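Local coordinates for protein lysine cyclodeaminase (Streptomyces pristinaespiralis, PDB 5YU3) that converts L-lysine to L-pipecolic acid by NAD-dependent cyclodeamination, and can also bind L-ornithine and L-2,4-diaminobutyric acid, at residues A251-L262 / R274-L282. Numbering follows the deposited sequence.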
loop_
_atom_site.group_PDB
_atom_site.type_symbol
_atom_site.label_atom_id
_atom_site.label_comp_id
_atom_site.label_asym_id
_atom_site.label_seq_id
_atom_site.Cartn_x
_atom_site.Cartn_y
_atom_site.Cartn_z
ATOM N N ALA A 251 -15.036 -11.650 -30.006
ATOM C CA ALA A 251 -13.722 -12.172 -29.667
ATOM C C ALA A 251 -13.799 -13.262 -28.611
ATOM O O ALA A 251 -14.734 -13.311 -27.802
ATOM C CB ALA A 251 -12.803 -11.058 -29.149
ATOM N N PHE A 252 -12.782 -14.131 -28.623
ATOM C CA PHE A 252 -12.442 -14.962 -27.474
ATOM C C PHE A 252 -11.631 -14.107 -26.507
ATOM O O PHE A 252 -10.536 -13.661 -26.861
ATOM C CB PHE A 252 -11.639 -16.180 -27.936
ATOM C CG PHE A 252 -11.091 -17.036 -26.808
ATOM C CD1 PHE A 252 -11.907 -17.955 -26.160
ATOM C CD2 PHE A 252 -9.760 -16.947 -26.432
ATOM C CE1 PHE A 252 -11.410 -18.752 -25.142
ATOM C CE2 PHE A 252 -9.247 -17.749 -25.402
ATOM C CZ PHE A 252 -10.075 -18.652 -24.765
ATOM N N VAL A 253 -12.157 -13.864 -25.306
ATOM C CA VAL A 253 -11.577 -12.895 -24.373
ATOM C C VAL A 253 -11.035 -13.623 -23.146
ATOM O O VAL A 253 -11.801 -14.233 -22.390
ATOM C CB VAL A 253 -12.604 -11.836 -23.957
ATOM C CG1 VAL A 253 -11.974 -10.856 -22.994
ATOM C CG2 VAL A 253 -13.151 -11.119 -25.179
ATOM N N THR A 254 -9.720 -13.548 -22.937
ATOM C CA THR A 254 -9.092 -14.068 -21.725
ATOM C C THR A 254 -8.553 -12.894 -20.916
ATOM O O THR A 254 -7.872 -12.020 -21.462
ATOM C CB THR A 254 -7.970 -15.066 -22.042
ATOM O OG1 THR A 254 -7.407 -15.562 -20.815
ATOM C CG2 THR A 254 -6.857 -14.432 -22.888
ATOM N N ALA A 255 -8.891 -12.848 -19.631
ATOM C CA ALA A 255 -8.412 -11.791 -18.749
ATOM C C ALA A 255 -7.260 -12.307 -17.900
ATOM O O ALA A 255 -7.196 -13.493 -17.574
ATOM C CB ALA A 255 -9.527 -11.289 -17.829
ATOM N N ASP A 256 -6.347 -11.401 -17.531
ATOM C CA ASP A 256 -5.306 -11.818 -16.597
ATOM C C ASP A 256 -5.884 -12.042 -15.207
ATOM O O ASP A 256 -5.439 -12.939 -14.481
ATOM C CB ASP A 256 -4.137 -10.812 -16.572
ATOM C CG ASP A 256 -4.530 -9.371 -16.213
ATOM O OD1 ASP A 256 -5.720 -9.009 -15.992
ATOM O OD2 ASP A 256 -3.582 -8.547 -16.178
ATOM N N HIS A 257 -6.915 -11.297 -14.862
ATOM C CA HIS A 257 -7.470 -11.290 -13.508
ATOM C C HIS A 257 -8.944 -10.987 -13.698
ATOM O O HIS A 257 -9.324 -9.822 -13.871
ATOM C CB HIS A 257 -6.778 -10.238 -12.643
ATOM C CG HIS A 257 -7.092 -10.325 -11.182
ATOM N ND1 HIS A 257 -8.376 -10.238 -10.685
ATOM C CD2 HIS A 257 -6.279 -10.455 -10.105
ATOM C CE1 HIS A 257 -8.340 -10.322 -9.364
ATOM N NE2 HIS A 257 -7.079 -10.457 -8.987
ATOM N N PRO A 258 -9.800 -12.012 -13.753
ATOM C CA PRO A 258 -11.206 -11.768 -14.133
ATOM C C PRO A 258 -11.906 -10.688 -13.326
ATOM O O PRO A 258 -12.534 -9.789 -13.908
ATOM C CB PRO A 258 -11.841 -13.142 -13.939
ATOM C CG PRO A 258 -10.599 -14.139 -14.144
ATOM C CD PRO A 258 -9.540 -13.499 -13.698
ATOM N N GLU A 259 -11.814 -10.744 -11.995
ATOM C CA GLU A 259 -12.520 -9.758 -11.183
ATOM C C GLU A 259 -12.002 -8.353 -11.458
ATOM O O GLU A 259 -12.785 -7.407 -11.589
ATOM C CB GLU A 259 -12.396 -10.099 -9.698
ATOM C CG GLU A 259 -13.217 -9.179 -8.809
ATOM C CD GLU A 259 -13.286 -9.636 -7.356
ATOM O OE1 GLU A 259 -12.368 -10.344 -6.902
ATOM O OE2 GLU A 259 -14.266 -9.277 -6.665
ATOM N N GLN A 260 -10.683 -8.200 -11.564
ATOM C CA GLN A 260 -10.118 -6.888 -11.871
ATOM C C GLN A 260 -10.514 -6.412 -13.263
ATOM O O GLN A 260 -10.767 -5.219 -13.471
ATOM C CB GLN A 260 -8.603 -6.960 -11.769
ATOM C CG GLN A 260 -7.946 -5.689 -11.354
ATOM C CD GLN A 260 -6.608 -5.979 -10.744
ATOM O OE1 GLN A 260 -6.472 -6.055 -9.522
ATOM N NE2 GLN A 260 -5.608 -6.194 -11.593
ATOM N N ALA A 261 -10.527 -7.327 -14.235
ATOM C CA ALA A 261 -10.842 -6.954 -15.609
ATOM C C ALA A 261 -12.298 -6.525 -15.745
ATOM O O ALA A 261 -12.613 -5.617 -16.520
ATOM C CB ALA A 261 -10.540 -8.120 -16.547
ATOM N N LEU A 262 -13.199 -7.165 -14.995
ATOM C CA LEU A 262 -14.599 -6.761 -15.049
ATOM C C LEU A 262 -14.785 -5.353 -14.506
ATOM O O LEU A 262 -15.731 -4.656 -14.896
ATOM C CB LEU A 262 -15.455 -7.764 -14.272
ATOM C CG LEU A 262 -15.724 -9.068 -15.031
ATOM C CD1 LEU A 262 -16.201 -10.160 -14.088
ATOM C CD2 LEU A 262 -16.764 -8.822 -16.135
ATOM N N ARG A 274 -19.689 -14.116 -20.274
ATOM C CA ARG A 274 -19.113 -14.196 -21.611
ATOM C C ARG A 274 -17.593 -14.320 -21.604
ATOM O O ARG A 274 -16.985 -14.414 -22.676
ATOM C CB ARG A 274 -19.518 -12.973 -22.451
ATOM C CG ARG A 274 -20.751 -13.238 -23.334
ATOM C CD ARG A 274 -20.453 -13.937 -24.640
ATOM N NE ARG A 274 -19.429 -13.280 -25.442
ATOM C CZ ARG A 274 -18.268 -13.842 -25.779
ATOM N NH1 ARG A 274 -17.939 -15.063 -25.369
ATOM N NH2 ARG A 274 -17.405 -13.176 -26.528
ATOM N N LEU A 275 -16.966 -14.323 -20.435
ATOM C CA LEU A 275 -15.511 -14.387 -20.371
ATOM C C LEU A 275 -15.017 -15.778 -20.736
ATOM O O LEU A 275 -15.630 -16.784 -20.370
ATOM C CB LEU A 275 -15.031 -14.035 -18.966
ATOM C CG LEU A 275 -14.627 -12.589 -18.658
ATOM C CD1 LEU A 275 -15.735 -11.624 -18.981
ATOM C CD2 LEU A 275 -14.210 -12.466 -17.189
ATOM N N GLY A 276 -13.897 -15.837 -21.464
ATOM C CA GLY A 276 -13.175 -17.081 -21.607
ATOM C C GLY A 276 -12.387 -17.397 -20.354
ATOM O O GLY A 276 -12.373 -16.632 -19.384
ATOM N N PRO A 277 -11.742 -18.561 -20.340
ATOM C CA PRO A 277 -10.899 -18.902 -19.189
ATOM C C PRO A 277 -9.758 -17.906 -19.045
ATOM O O PRO A 277 -9.199 -17.438 -20.037
ATOM C CB PRO A 277 -10.394 -20.306 -19.516
ATOM C CG PRO A 277 -11.324 -20.771 -20.742
ATOM C CD PRO A 277 -11.706 -19.684 -21.351
ATOM N N GLN A 278 -9.425 -17.581 -17.794
ATOM C CA GLN A 278 -8.381 -16.602 -17.515
ATOM C C GLN A 278 -7.022 -17.107 -17.998
ATOM O O GLN A 278 -6.817 -18.303 -18.235
ATOM C CB GLN A 278 -8.318 -16.296 -16.016
ATOM C CG GLN A 278 -7.846 -17.455 -15.151
ATOM C CD GLN A 278 -7.975 -17.165 -13.662
ATOM O OE1 GLN A 278 -6.992 -16.842 -12.989
ATOM N NE2 GLN A 278 -9.193 -17.278 -13.138
ATOM N N LEU A 279 -6.077 -16.169 -18.124
ATOM C CA LEU A 279 -4.782 -16.493 -18.720
ATOM C C LEU A 279 -4.073 -17.609 -17.960
ATOM O O LEU A 279 -3.489 -18.513 -18.576
ATOM C CB LEU A 279 -3.917 -15.235 -18.787
ATOM C CG LEU A 279 -2.492 -15.392 -19.343
ATOM C CD1 LEU A 279 -2.521 -15.926 -20.764
ATOM C CD2 LEU A 279 -1.782 -14.049 -19.281
ATOM N N ALA A 280 -4.135 -17.587 -16.619
ATOM C CA ALA A 280 -3.501 -18.643 -15.836
ATOM C C ALA A 280 -4.017 -20.019 -16.235
ATOM O O ALA A 280 -3.250 -20.987 -16.298
ATOM C CB ALA A 280 -3.730 -18.414 -14.340
ATOM N N HIS A 281 -5.320 -20.131 -16.510
ATOM C CA HIS A 281 -5.849 -21.437 -16.892
ATOM C C HIS A 281 -5.340 -21.860 -18.263
ATOM O O HIS A 281 -5.031 -23.042 -18.473
ATOM C CB HIS A 281 -7.379 -21.439 -16.863
ATOM C CG HIS A 281 -7.982 -22.797 -17.082
ATOM N ND1 HIS A 281 -8.540 -23.193 -18.281
ATOM C CD2 HIS A 281 -8.048 -23.877 -16.265
ATOM C CE1 HIS A 281 -8.966 -24.440 -18.176
ATOM N NE2 HIS A 281 -8.669 -24.881 -16.967
ATOM N N LEU A 282 -5.251 -20.914 -19.205
ATOM C CA LEU A 282 -4.661 -21.219 -20.507
ATOM C C LEU A 282 -3.227 -21.716 -20.357
ATOM O O LEU A 282 -2.801 -22.640 -21.066
ATOM C CB LEU A 282 -4.699 -19.987 -21.411
ATOM C CG LEU A 282 -6.035 -19.282 -21.692
ATOM C CD1 LEU A 282 -5.881 -18.304 -22.838
ATOM C CD2 LEU A 282 -7.114 -20.286 -21.980
HETATM O O HOH W 1 -14.968 -14.787 -24.572
HETATM O O HOH W 2 -10.980 -14.331 -18.607
HETATM O O HOH W 3 -5.070 -15.597 -14.716
#
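The hydroxyl of T254 donates to the backbone carbonyl of P277, with OG1 2.7 Å from O, in the carbonyl plane on a lone pair. OG1 stands anti to the backbone N of T254 (chi1 -179°), which turns the hydroxyl to this carbonyl. CD1 of L282 reaches the T254 side chain tip to tip, 3.7 Å from OG1. The same methyl lies at the edge of the F252 ring. The F252 and P277 side chains also cross at about a right angle, with F252 CE1 3.9 Å from P277 CD. Two amides of 274-282 bond to the strand: G276 N to V253 O at 2.8 Å, and L279 N to A255 O at 3.0 Å.

Strand 252-255 is an outermost strand of the parallel, Rossmann-type sheet that carries NAD. Its other side pairs with strand 297-300. Residues 274-278 run along the sheet's margin and lead into helix 279-284. Separate waters join V253 N to R274 O and A255 N to G276 O. A third donates to D256 O and Q278 OE1 and accepts from A280 N. D256 itself turns away, and its carboxylate is hydrogen-bonded to the T302 hydroxyl and the G303 amide, both of the proline pocket.

Beyond the strand, P258 lies across the Q278 side chain, with CG 3.6 Å from NE2. The two methyls of L275 divide, CD2 to P258 CB and CD1 to L262 CD2, each at 4.1 Å. At the far end, R274 bends at chi2 and chi3. This lets R274 NH2 donate to A251 O at 3.0 Å, with the oxygen in the guanidinium plane.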